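Local coordinates for JSC1_58120g3 ([Leptolyngbya] sp. JSC-1, PDB 6XHH), which binds a verdin-type bilin in its GAF domain and, as a cyanobacteriochrome with a far-red absorbing dark state, probably acts as a light sensor in signalling, at residues I21-T26 with F51-E56; E36-Y41 with G142-F147; V88-Y93 with P152-E157. All coordinates share one frame; numbering follows the deposited sequence.

Contact 1. Residues I21-T26 with F51-E56; sequences IFSTTT and FITESE
F22 CG and T53 OG1 are each set anti to their own carbonyl carbon (chi1 -78° and -51°), and T53 CG2 is anti to the backbone N. The two side chains cross at about a right angle. T53 OG1 comes to 3.4 Å from F22 CB and sits at the ring edge, near the ring plane. The other branch, T53 CG2, rests 3.8 Å from S23 OG. A water joins the two hydroxyls. It lies 2.8 Å from T53 OG1 and also hydrogen-bonds S23 OG.

The strand carries a classic beta bulge here. I52 and T53 both face I40 of the next strand, and both start out toward the helix. I52 CG2 reaches the edge of the F22 ring, 4.0 Å from F22 CD2, while the end of the I52 side chain leads away. This is a helix laid on the antiparallel sheet of the GAF domain, with the axes of the two short segments 31° apart. The F22 side chain also touches L170 and I174 of helix 157-178.

Further along, T26 OG1 lies between its own backbone N and carbonyl carbon and turns back to donate to S23 O at 3.1 Å. The same hydroxyl oxygen packs against S55, 3.6 Å from S55 CB. S23 O also accepts from a second water, which donates to E54 O at 3.0 Å and so ties helix backbone to strand backbone. The E54 side chain starts out away from the helix, and its carboxylate binds V64 N, L63 N and R37.

Contact 2. Residues E36-Y41 with G142-F147; sequences ERVTIY and GLLSAF. With M1V (mesobiliverdin IX(alpha)), chain C.
Strands 37-41 and 142-147 pair antiparallel through their backbones. R37 with F147, T39 with S145 and Y41 with L143 are hydrogen-bonded pairs, each with two N-H...O bonds. L143 N to Y41 O, at 2.8 Å, is among the shorter ones. V38 with A146 and I40 with L144 are the non-hydrogen-bonded pairs between them.

Apolar packing fills the face that carries V38, I40 and L144. L144 CD1 lies 3.7 Å from V38 CG1 and also touches I40 CG1. Helices 18-33 and 157-178 cover this face.

The other face lines the bilin pocket. Y41 CG is anti to the backbone N (chi1 167°), and the side chain lies beside L143, pointing the same way. One face of the Y41 ring receives D-ring substituents of M1V. CAD of the ethyl group stands 3.6 Å above the Y41 ring plane, toward the rim, and the methyl CMD is 3.5 Å from Y41 CZ. The Y41 hydroxyl bonds W68 O. L143 CD1 touches the D ring itself, 3.7 Å from M1V C3D. F147 brings its edge to the D-ring carbonyl, with CZ 3.5 Å from M1V OD. At the far end R37 CD meets the edge of the F147 ring, while the R37 guanidinium binds R61 O and E54.

Polar contacts centre on S145. Its OG donates to M1V OD at 2.8 Å. A water donates to S145 OG and to L143 O, and lies 2.6 Å from T39 OG1.

The S145 proton is thus committed to the chromophore. T39 and the water form a second shell that could help position the S145 hydroxyl. The bond could draw electron density toward OD and so tune the D ring, whose ethyl group is consistent with the 18-1,18-2 dihydro chromophore.

Contact 3. Residues V88-Y93 with P152-E157; sequences VVDDIY and PRHWDE. With EDO (1,2-ethanediol), chain E.
D90 OD1 is gripped by the backbone N of W155 and by a water. W155 N lies 3.1 Å from OD1 and meets it from above the carboxylate plane. The water donates to OD1 at 2.8 Å and also to W155 O, so it closes a small ring with the backbone. The other oxygen, D90 OD2, takes H154 ND1 at 2.8 Å on its syn side, somewhat out of the carboxylate plane. That bond is nearly straight, at 168°, and lies in the imidazole plane. The ring stands almost square to the carboxylate, at 84°. H154 CG is anti to the backbone N (chi1 171°), and the side chain runs beside D90, pointing the same way. With three donors and K110 as a long, weak ion partner, the carboxylate is probably charged. Its charge could favour a protonated H154.

The backbone of D90 adds to the grip. Its O accepts from R153 N at 3.1 Å. One residue back, V89 O takes the indole N-H of W155, at 3.2 Å from NE1. This bond is bent and comes from above the carbonyl plane, yet V89 O lies in the indole plane. S128 OG is a second donor to V89 O.

V88 CG1 packs on W155 CB at 3.7 Å, an apolar contact beside these bonds. P152 CG lies 3.5 Å from D91 OD2, while D91 OD1 accepts from Y93 N in an Asx turn. R153 CD covers one indole face toward its rim. R153 NE donates to 1,2-ethanediol, probably from the crystallisation liquor, and NH2 bonds F33 O.

The contact ties the end of edge strand 87-89 to the loop after strand 139-148. W155 reaches A130 and A146 of the sheet. D156 then caps the N-terminus of helix 157-178, and R153 NH1 forms a salt bridge with E159 there.

How the contacts relate
Contact 2 is buried; its centre lies about 4 Å from the centre of the chain. Contacts 1 and 3 are only partly buried and lie on opposite sides of that centre. All three reach the same antiparallel sheet. Contacts 1 and 2 are direct neighbours, since I52 N and T53 O probably hydrogen-bond to I40 O and I40 N. Contacts 2 and 3 touch where W155 CZ2 packs on A146 O. The chemistry follows position. In contact 1 a helix meets the sheet by an aromatic ring, threonine and serine side chains and bridging waters. Contact 2 joins strands by backbone bonds and faces the bilin. Contact 3 holds a loop to a strand end through an aspartate and an indole.

Contact 1. Residues I21-T26 with F51-E56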
loop_
_atom_site.group_PDB
_atom_site.type_symbol
_atom_site.label_atom_id
_atom_site.label_comp_id
_atom_site.label_asym_id
_atom_site.label_seq_id
_atom_site.Cartn_x
_atom_site.Cartn_y
_atom_site.Cartn_z
ATOM N N ILE A 21 -10.128 -8.953 9.424
ATOM C CA ILE A 21 -10.312 -8.172 8.198
ATOM C C ILE A 21 -8.963 -7.800 7.595
ATOM O O ILE A 21 -8.744 -7.943 6.384
ATOM C CB ILE A 21 -11.155 -6.921 8.491
ATOM C CG1 ILE A 21 -12.581 -7.338 8.860
ATOM C CG2 ILE A 21 -11.155 -5.975 7.299
ATOM C CD1 ILE A 21 -13.531 -6.182 9.093
ATOM N N PHE A 22 -8.043 -7.313 8.434
ATOM C CA PHE A 22 -6.705 -6.957 7.962
ATOM C C PHE A 22 -5.991 -8.158 7.363
ATOM O O PHE A 22 -5.390 -8.066 6.287
ATOM C CB PHE A 22 -5.876 -6.384 9.108
ATOM C CG PHE A 22 -6.204 -4.964 9.447
ATOM C CD1 PHE A 22 -7.323 -4.341 8.916
ATOM C CD2 PHE A 22 -5.389 -4.255 10.315
ATOM C CE1 PHE A 22 -7.611 -3.027 9.242
ATOM C CE2 PHE A 22 -5.663 -2.948 10.632
ATOM C CZ PHE A 22 -6.781 -2.335 10.112
ATOM N N SER A 23 -6.023 -9.295 8.059
ATOM C CA SER A 23 -5.290 -10.464 7.582
ATOM C C SER A 23 -5.881 -10.992 6.285
ATOM O O SER A 23 -5.153 -11.296 5.333
ATOM C CB SER A 23 -5.299 -11.553 8.654
ATOM O OG SER A 23 -4.508 -11.170 9.761
ATOM N N THR A 24 -7.209 -11.110 6.231
ATOM C CA THR A 24 -7.868 -11.537 5.003
ATOM C C THR A 24 -7.561 -10.593 3.849
ATOM O O THR A 24 -7.338 -11.039 2.717
ATOM C CB THR A 24 -9.376 -11.611 5.240
ATOM O OG1 THR A 24 -9.630 -12.558 6.282
ATOM C CG2 THR A 24 -10.105 -12.034 3.986
ATOM N N THR A 25 -7.560 -9.285 4.116
ATOM C CA THR A 25 -7.295 -8.310 3.065
ATOM C C THR A 25 -5.897 -8.483 2.481
ATOM O O THR A 25 -5.734 -8.588 1.258
ATOM C CB THR A 25 -7.485 -6.896 3.606
ATOM O OG1 THR A 25 -8.852 -6.740 4.024
ATOM C CG2 THR A 25 -7.180 -5.883 2.534
ATOM N N THR A 26 -4.874 -8.552 3.341
ATOM C CA THR A 26 -3.514 -8.678 2.817
ATOM C C THR A 26 -3.340 -9.993 2.060
ATOM O O THR A 26 -2.690 -10.025 1.007
ATOM C CB THR A 26 -2.461 -8.549 3.928
ATOM O OG1 THR A 26 -2.686 -9.516 4.949
ATOM C CG2 THR A 26 -2.458 -7.167 4.549
ATOM N N PHE A 51 4.254 -1.301 10.803
ATOM C CA PHE A 51 3.593 -2.388 10.087
ATOM C C PHE A 51 2.655 -3.150 11.029
ATOM O O PHE A 51 3.106 -3.724 12.030
ATOM C CB PHE A 51 4.635 -3.339 9.501
ATOM C CG PHE A 51 5.470 -2.735 8.419
ATOM C CD1 PHE A 51 5.024 -2.734 7.103
ATOM C CD2 PHE A 51 6.701 -2.169 8.711
ATOM C CE1 PHE A 51 5.801 -2.190 6.098
ATOM C CE2 PHE A 51 7.480 -1.600 7.715
ATOM C CZ PHE A 51 7.041 -1.622 6.406
ATOM N N ILE A 52 1.369 -3.205 10.686
ATOM C CA ILE A 52 0.361 -3.850 11.523
ATOM C C ILE A 52 0.069 -5.276 11.076
ATOM O O ILE A 52 -0.056 -6.176 11.909
ATOM C CB ILE A 52 -0.932 -3.010 11.523
ATOM C CG1 ILE A 52 -0.615 -1.586 11.952
ATOM C CG2 ILE A 52 -1.999 -3.660 12.410
ATOM C CD1 ILE A 52 0.013 -1.493 13.299
ATOM N N THR A 53 -0.080 -5.485 9.770
ATOM C CA THR A 53 -0.466 -6.771 9.212
ATOM C C THR A 53 0.262 -6.989 7.898
ATOM O O THR A 53 0.530 -6.039 7.151
ATOM C CB THR A 53 -1.983 -6.851 8.975
ATOM O OG1 THR A 53 -2.646 -6.471 10.174
ATOM C CG2 THR A 53 -2.402 -8.277 8.633
ATOM N N GLU A 54 0.560 -8.248 7.601
ATOM C CA GLU A 54 1.221 -8.552 6.350
ATOM C C GLU A 54 0.830 -9.942 5.883
ATOM O O GLU A 54 0.450 -10.805 6.680
ATOM C CB GLU A 54 2.741 -8.443 6.499
ATOM C CG GLU A 54 3.359 -9.594 7.263
ATOM C CD GLU A 54 4.782 -9.312 7.699
ATOM O OE1 GLU A 54 5.098 -9.502 8.895
ATOM O OE2 GLU A 54 5.588 -8.889 6.841
ATOM N N SER A 55 0.918 -10.136 4.570
ATOM C CA SER A 55 0.867 -11.452 3.947
ATOM C C SER A 55 2.106 -11.546 3.072
ATOM O O SER A 55 2.391 -10.623 2.305
ATOM C CB SER A 55 -0.421 -11.640 3.132
ATOM O OG SER A 55 -0.340 -12.745 2.246
ATOM N N GLU A 56 2.884 -12.610 3.239
ATOM C CA GLU A 56 4.153 -12.735 2.538
ATOM C C GLU A 56 4.281 -14.115 1.899
ATOM O O GLU A 56 3.714 -15.097 2.387
ATOM C CB GLU A 56 5.314 -12.440 3.508
ATOM C CG GLU A 56 6.707 -12.686 2.972
ATOM C CD GLU A 56 7.194 -14.101 3.241
ATOM O OE1 GLU A 56 7.166 -14.550 4.408
ATOM O OE2 GLU A 56 7.594 -14.768 2.274
HETATM O O HOH W 1 -2.282 -12.044 6.701
HETATM O O HOH W 2 -4.153 -8.566 11.310
#

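Contact 2. Residues E36-Y41 with G142-F147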
loop_
_atom_site.group_PDB
_atom_site.type_symbol
_atom_site.label_atom_id
_atom_site.label_comp_id
_atom_site.label_asym_id
_atom_site.label_seq_id
_atom_site.Cartn_x
_atom_site.Cartn_y
_atom_site.Cartn_z
ATOM N N GLU A 36 4.755 -10.921 -3.647
ATOM C CA GLU A 36 5.478 -11.500 -2.525
ATOM C C GLU A 36 5.140 -10.875 -1.178
ATOM O O GLU A 36 5.369 -11.515 -0.151
ATOM C CB GLU A 36 6.989 -11.416 -2.793
ATOM C CG GLU A 36 7.390 -12.401 -3.895
ATOM C CD GLU A 36 8.690 -12.078 -4.635
ATOM O OE1 GLU A 36 9.231 -10.952 -4.550
ATOM O OE2 GLU A 36 9.184 -12.998 -5.324
ATOM N N ARG A 37 4.583 -9.664 -1.143
ATOM C CA ARG A 37 4.165 -9.109 0.138
ATOM C C ARG A 37 3.103 -8.052 -0.066
ATOM O O ARG A 37 3.193 -7.260 -0.997
ATOM C CB ARG A 37 5.343 -8.489 0.905
ATOM C CG ARG A 37 5.083 -8.398 2.388
ATOM C CD ARG A 37 6.010 -7.439 3.084
ATOM N NE ARG A 37 7.432 -7.771 2.971
ATOM C CZ ARG A 37 8.072 -8.654 3.737
ATOM N NH1 ARG A 37 7.426 -9.336 4.682
ATOM N NH2 ARG A 37 9.376 -8.845 3.565
ATOM N N VAL A 38 2.105 -8.056 0.812
ATOM C CA VAL A 38 1.155 -6.958 0.959
ATOM C C VAL A 38 1.082 -6.621 2.443
ATOM O O VAL A 38 0.999 -7.519 3.286
ATOM C CB VAL A 38 -0.242 -7.310 0.405
ATOM C CG1 VAL A 38 -1.214 -6.148 0.622
ATOM C CG2 VAL A 38 -0.154 -7.630 -1.065
ATOM N N THR A 39 1.117 -5.329 2.761
ATOM C CA THR A 39 1.151 -4.872 4.139
ATOM C C THR A 39 0.087 -3.813 4.389
ATOM O O THR A 39 -0.277 -3.028 3.503
ATOM C CB THR A 39 2.515 -4.263 4.533
ATOM O OG1 THR A 39 2.790 -3.106 3.719
ATOM C CG2 THR A 39 3.624 -5.254 4.366
ATOM N N ILE A 40 -0.370 -3.774 5.636
ATOM C CA ILE A 40 -1.129 -2.660 6.180
ATOM C C ILE A 40 -0.257 -1.983 7.219
ATOM O O ILE A 40 0.240 -2.633 8.152
ATOM C CB ILE A 40 -2.467 -3.123 6.785
ATOM C CG1 ILE A 40 -3.370 -3.668 5.673
ATOM C CG2 ILE A 40 -3.161 -1.968 7.502
ATOM C CD1 ILE A 40 -4.516 -4.555 6.182
ATOM N N TYR A 41 -0.063 -0.679 7.044
ATOM C CA TYR A 41 0.837 0.132 7.846
ATOM C C TYR A 41 0.041 1.284 8.425
ATOM O O TYR A 41 -0.709 1.954 7.702
ATOM C CB TYR A 41 1.979 0.625 6.959
ATOM C CG TYR A 41 2.900 1.720 7.443
ATOM C CD1 TYR A 41 2.551 3.055 7.289
ATOM C CD2 TYR A 41 4.170 1.423 7.908
ATOM C CE1 TYR A 41 3.415 4.075 7.647
ATOM C CE2 TYR A 41 5.057 2.437 8.277
ATOM C CZ TYR A 41 4.667 3.759 8.135
ATOM O OH TYR A 41 5.539 4.759 8.493
ATOM N N GLY A 142 -3.421 5.379 7.368
ATOM C CA GLY A 142 -2.275 4.531 7.111
ATOM C C GLY A 142 -2.122 4.283 5.632
ATOM O O GLY A 142 -2.660 5.026 4.806
ATOM N N LEU A 143 -1.372 3.227 5.307
ATOM C CA LEU A 143 -1.057 2.880 3.930
ATOM C C LEU A 143 -1.259 1.394 3.692
ATOM O O LEU A 143 -0.924 0.568 4.551
ATOM C CB LEU A 143 0.397 3.254 3.588
ATOM C CG LEU A 143 0.820 4.703 3.835
ATOM C CD1 LEU A 143 2.334 4.868 3.691
ATOM C CD2 LEU A 143 0.091 5.622 2.880
ATOM N N LEU A 144 -1.774 1.066 2.513
ATOM C CA LEU A 144 -1.825 -0.296 1.993
ATOM C C LEU A 144 -0.793 -0.395 0.877
ATOM O O LEU A 144 -0.852 0.378 -0.092
ATOM C CB LEU A 144 -3.225 -0.637 1.478
ATOM C CG LEU A 144 -3.438 -1.936 0.698
ATOM C CD1 LEU A 144 -3.240 -3.161 1.574
ATOM C CD2 LEU A 144 -4.829 -1.971 0.079
ATOM N N SER A 145 0.163 -1.309 1.031
ATOM C CA SER A 145 1.296 -1.448 0.122
ATOM C C SER A 145 1.294 -2.837 -0.493
ATOM O O SER A 145 1.165 -3.840 0.218
ATOM C CB SER A 145 2.637 -1.198 0.837
ATOM O OG SER A 145 2.644 0.102 1.421
ATOM N N ALA A 146 1.454 -2.883 -1.805
ATOM C CA ALA A 146 1.737 -4.096 -2.558
ATOM C C ALA A 146 3.198 -4.083 -2.981
ATOM O O ALA A 146 3.650 -3.127 -3.627
ATOM C CB ALA A 146 0.830 -4.167 -3.788
ATOM N N PHE A 147 3.934 -5.133 -2.632
ATOM C CA PHE A 147 5.379 -5.174 -2.832
ATOM C C PHE A 147 5.776 -6.388 -3.669
ATOM O O PHE A 147 5.226 -7.485 -3.503
ATOM C CB PHE A 147 6.139 -5.269 -1.489
ATOM C CG PHE A 147 6.024 -4.061 -0.586
ATOM C CD1 PHE A 147 6.213 -2.768 -1.058
ATOM C CD2 PHE A 147 5.770 -4.234 0.769
ATOM C CE1 PHE A 147 6.153 -1.676 -0.185
ATOM C CE2 PHE A 147 5.697 -3.150 1.637
ATOM C CZ PHE A 147 5.894 -1.873 1.153
HETATM O OA M1V C . 13.106 6.462 5.187
HETATM C C1A M1V C . 13.512 7.434 4.568
HETATM N NA M1V C . 12.821 8.053 3.603
HETATM C C2A M1V C . 14.753 8.072 4.764
HETATM C CMA M1V C . 15.812 7.666 5.764
HETATM C C3A M1V C . 14.833 9.137 3.871
HETATM C CAA M1V C . 15.955 10.090 3.702
HETATM C CBA M1V C . 15.542 11.533 4.001
HETATM C C4A M1V C . 13.568 9.124 3.104
HETATM C CHA M1V C . 13.243 10.029 2.130
HETATM C C1B M1V C . 12.039 10.150 1.303
HETATM C C2B M1V C . 11.934 11.141 0.292
HETATM C CMB M1V C . 13.000 12.146 -0.075
HETATM C C3B M1V C . 10.711 11.002 -0.291
HETATM C CAB M1V C . 10.155 11.837 -1.431
HETATM C CBB M1V C . 10.146 11.017 -2.732
HETATM C CGB M1V C . 11.559 10.763 -3.211
HETATM O O2B M1V C . 12.258 11.717 -3.628
HETATM O O1B M1V C . 12.054 9.613 -3.203
HETATM N NB M1V C . 10.898 9.444 1.327
HETATM C C4B M1V C . 10.062 9.925 0.382
HETATM C CHB M1V C . 8.764 9.518 0.036
HETATM C C1C M1V C . 8.006 8.393 0.393
HETATM C C2C M1V C . 6.853 8.012 -0.306
HETATM C CAC M1V C . 6.243 8.788 -1.453
HETATM C CBC M1V C . 5.425 9.902 -0.740
HETATM C CGC M1V C . 5.059 11.102 -1.602
HETATM O O2C M1V C . 5.379 11.144 -2.811
HETATM O O1C M1V C . 4.438 12.078 -1.111
HETATM C C3C M1V C . 6.358 6.866 0.313
HETATM C CMC M1V C . 5.126 6.121 -0.118
HETATM N NC M1V C . 8.229 7.482 1.402
HETATM C C4C M1V C . 7.235 6.536 1.368
HETATM C CHC M1V C . 7.227 5.494 2.339
HETATM C C1D M1V C . 6.472 4.350 2.419
HETATM C C2D M1V C . 5.911 3.809 3.608
HETATM C CMD M1V C . 6.001 4.427 4.983
HETATM N ND M1V C . 6.183 3.483 1.374
HETATM C C4D M1V C . 5.449 2.461 1.863
HETATM O OD M1V C . 5.044 1.530 1.167
HETATM C C3D M1V C . 5.268 2.659 3.270
HETATM C CAD M1V C . 4.492 1.771 4.210
HETATM C CBD M1V C . 5.303 0.531 4.512
HETATM O O HOH W 3 1.712 -0.702 3.966
#

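Contact 3. Residues V88-Y93 with P152-E157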
loop_
_atom_site.group_PDB
_atom_site.type_symbol
_atom_site.label_atom_id
_atom_site.label_comp_id
_atom_site.label_asym_id
_atom_site.label_seq_id
_atom_site.Cartn_x
_atom_site.Cartn_y
_atom_site.Cartn_z
ATOM N N VAL A 88 3.446 4.753 -7.195
ATOM C CA VAL A 88 3.492 3.591 -8.081
ATOM C C VAL A 88 4.900 3.467 -8.646
ATOM O O VAL A 88 5.331 4.330 -9.411
ATOM C CB VAL A 88 2.473 3.706 -9.221
ATOM C CG1 VAL A 88 2.483 2.444 -10.067
ATOM C CG2 VAL A 88 1.068 4.016 -8.667
ATOM N N VAL A 89 5.615 2.409 -8.273
ATOM C CA VAL A 89 7.028 2.239 -8.643
ATOM C C VAL A 89 7.257 0.815 -9.145
ATOM O O VAL A 89 7.353 -0.128 -8.347
ATOM C CB VAL A 89 7.955 2.563 -7.471
ATOM C CG1 VAL A 89 9.421 2.369 -7.886
ATOM C CG2 VAL A 89 7.694 3.989 -6.978
ATOM N N ASP A 90 7.370 0.648 -10.469
ATOM C CA ASP A 90 7.668 -0.671 -11.025
ATOM C C ASP A 90 8.998 -1.202 -10.502
ATOM O O ASP A 90 9.124 -2.386 -10.180
ATOM C CB ASP A 90 7.736 -0.616 -12.549
ATOM C CG ASP A 90 6.394 -0.405 -13.200
ATOM O OD1 ASP A 90 5.412 -0.165 -12.473
ATOM O OD2 ASP A 90 6.328 -0.520 -14.442
ATOM N N ASP A 91 10.001 -0.334 -10.441
ATOM C CA ASP A 91 11.389 -0.711 -10.193
ATOM C C ASP A 91 11.983 0.404 -9.339
ATOM O O ASP A 91 12.103 1.528 -9.822
ATOM C CB ASP A 91 12.126 -0.852 -11.529
ATOM C CG ASP A 91 13.570 -1.305 -11.388
ATOM O OD1 ASP A 91 14.188 -1.072 -10.340
ATOM O OD2 ASP A 91 14.085 -1.871 -12.370
ATOM N N ILE A 92 12.346 0.113 -8.084
ATOM C CA ILE A 92 12.806 1.172 -7.186
ATOM C C ILE A 92 14.061 1.873 -7.697
ATOM O O ILE A 92 14.392 2.970 -7.226
ATOM C CB ILE A 92 13.047 0.644 -5.750
ATOM C CG1 ILE A 92 14.221 -0.342 -5.694
ATOM C CG2 ILE A 92 11.755 0.078 -5.156
ATOM C CD1 ILE A 92 14.674 -0.625 -4.249
ATOM N N TYR A 93 14.775 1.276 -8.643
ATOM C CA TYR A 93 15.978 1.900 -9.173
ATOM C C TYR A 93 15.707 2.753 -10.396
ATOM O O TYR A 93 16.626 3.435 -10.868
ATOM C CB TYR A 93 17.022 0.831 -9.501
ATOM C CG TYR A 93 17.362 -0.014 -8.299
ATOM C CD1 TYR A 93 17.899 0.560 -7.147
ATOM C CD2 TYR A 93 17.114 -1.376 -8.293
ATOM C CE1 TYR A 93 18.208 -0.212 -6.033
ATOM C CE2 TYR A 93 17.415 -2.144 -7.185
ATOM C CZ TYR A 93 17.956 -1.555 -6.062
ATOM O OH TYR A 93 18.262 -2.329 -4.966
ATOM N N PRO A 152 11.656 -6.411 -10.099
ATOM C CA PRO A 152 10.663 -5.394 -10.471
ATOM C C PRO A 152 9.373 -6.046 -10.937
ATOM O O PRO A 152 9.332 -7.209 -11.344
ATOM C CB PRO A 152 11.337 -4.637 -11.628
ATOM C CG PRO A 152 12.789 -4.981 -11.537
ATOM C CD PRO A 152 12.864 -6.338 -10.936
ATOM N N ARG A 153 8.300 -5.266 -10.901
ATOM C CA ARG A 153 7.028 -5.735 -11.417
ATOM C C ARG A 153 6.281 -4.529 -11.940
ATOM O O ARG A 153 6.293 -3.477 -11.299
ATOM C CB ARG A 153 6.202 -6.431 -10.341
ATOM C CG ARG A 153 4.888 -6.997 -10.853
ATOM C CD ARG A 153 3.892 -6.973 -9.742
ATOM N NE ARG A 153 2.706 -7.803 -9.948
ATOM C CZ ARG A 153 1.561 -7.367 -10.456
ATOM N NH1 ARG A 153 1.457 -6.124 -10.902
ATOM N NH2 ARG A 153 0.528 -8.191 -10.540
ATOM N N HIS A 154 5.661 -4.683 -13.105
ATOM C CA HIS A 154 4.916 -3.588 -13.702
ATOM C C HIS A 154 3.546 -3.477 -13.051
ATOM O O HIS A 154 2.826 -4.471 -12.943
ATOM C CB HIS A 154 4.769 -3.819 -15.205
ATOM C CG HIS A 154 3.845 -2.858 -15.865
ATOM N ND1 HIS A 154 4.064 -1.497 -15.860
ATOM C CD2 HIS A 154 2.718 -3.057 -16.580
ATOM C CE1 HIS A 154 3.093 -0.898 -16.527
ATOM N NE2 HIS A 154 2.262 -1.820 -16.972
ATOM N N TRP A 155 3.192 -2.269 -12.610
ATOM C CA TRP A 155 1.867 -1.981 -12.072
ATOM C C TRP A 155 1.035 -1.268 -13.127
ATOM O O TRP A 155 1.468 -0.249 -13.667
ATOM C CB TRP A 155 1.951 -1.114 -10.807
ATOM C CG TRP A 155 2.898 -1.639 -9.760
ATOM C CD1 TRP A 155 4.179 -1.196 -9.516
ATOM C CD2 TRP A 155 2.672 -2.724 -8.845
ATOM N NE1 TRP A 155 4.753 -1.932 -8.497
ATOM C CE2 TRP A 155 3.851 -2.877 -8.070
ATOM C CE3 TRP A 155 1.594 -3.582 -8.606
ATOM C CZ2 TRP A 155 3.974 -3.850 -7.063
ATOM C CZ3 TRP A 155 1.718 -4.550 -7.598
ATOM C CH2 TRP A 155 2.908 -4.669 -6.839
ATOM N N ASP A 156 -0.156 -1.787 -13.432
ATOM C CA ASP A 156 -1.017 -1.038 -14.342
ATOM C C ASP A 156 -2.072 -0.266 -13.554
ATOM O O ASP A 156 -2.283 -0.486 -12.358
ATOM C CB ASP A 156 -1.653 -1.942 -15.416
ATOM C CG ASP A 156 -2.572 -3.010 -14.861
ATOM O OD1 ASP A 156 -3.358 -2.744 -13.926
ATOM O OD2 ASP A 156 -2.562 -4.127 -15.425
ATOM N N GLU A 157 -2.734 0.676 -14.231
ATOM C CA GLU A 157 -3.565 1.588 -13.459
ATOM C C GLU A 157 -4.814 0.901 -12.921
ATOM O O GLU A 157 -5.341 1.312 -11.884
ATOM C CB GLU A 157 -3.907 2.836 -14.276
ATOM C CG GLU A 157 -4.654 2.638 -15.552
ATOM C CD GLU A 157 -4.887 3.975 -16.260
ATOM O OE1 GLU A 157 -3.890 4.644 -16.631
ATOM O OE2 GLU A 157 -6.065 4.366 -16.414
HETATM C C1 EDO E . 3.732 -10.860 -11.342
HETATM O O1 EDO E . 3.036 -10.892 -10.085
HETATM C C2 EDO E . 4.777 -11.976 -11.395
HETATM O O2 EDO E . 4.178 -13.192 -10.918
HETATM O O HOH W 4 3.577 1.533 -13.764
#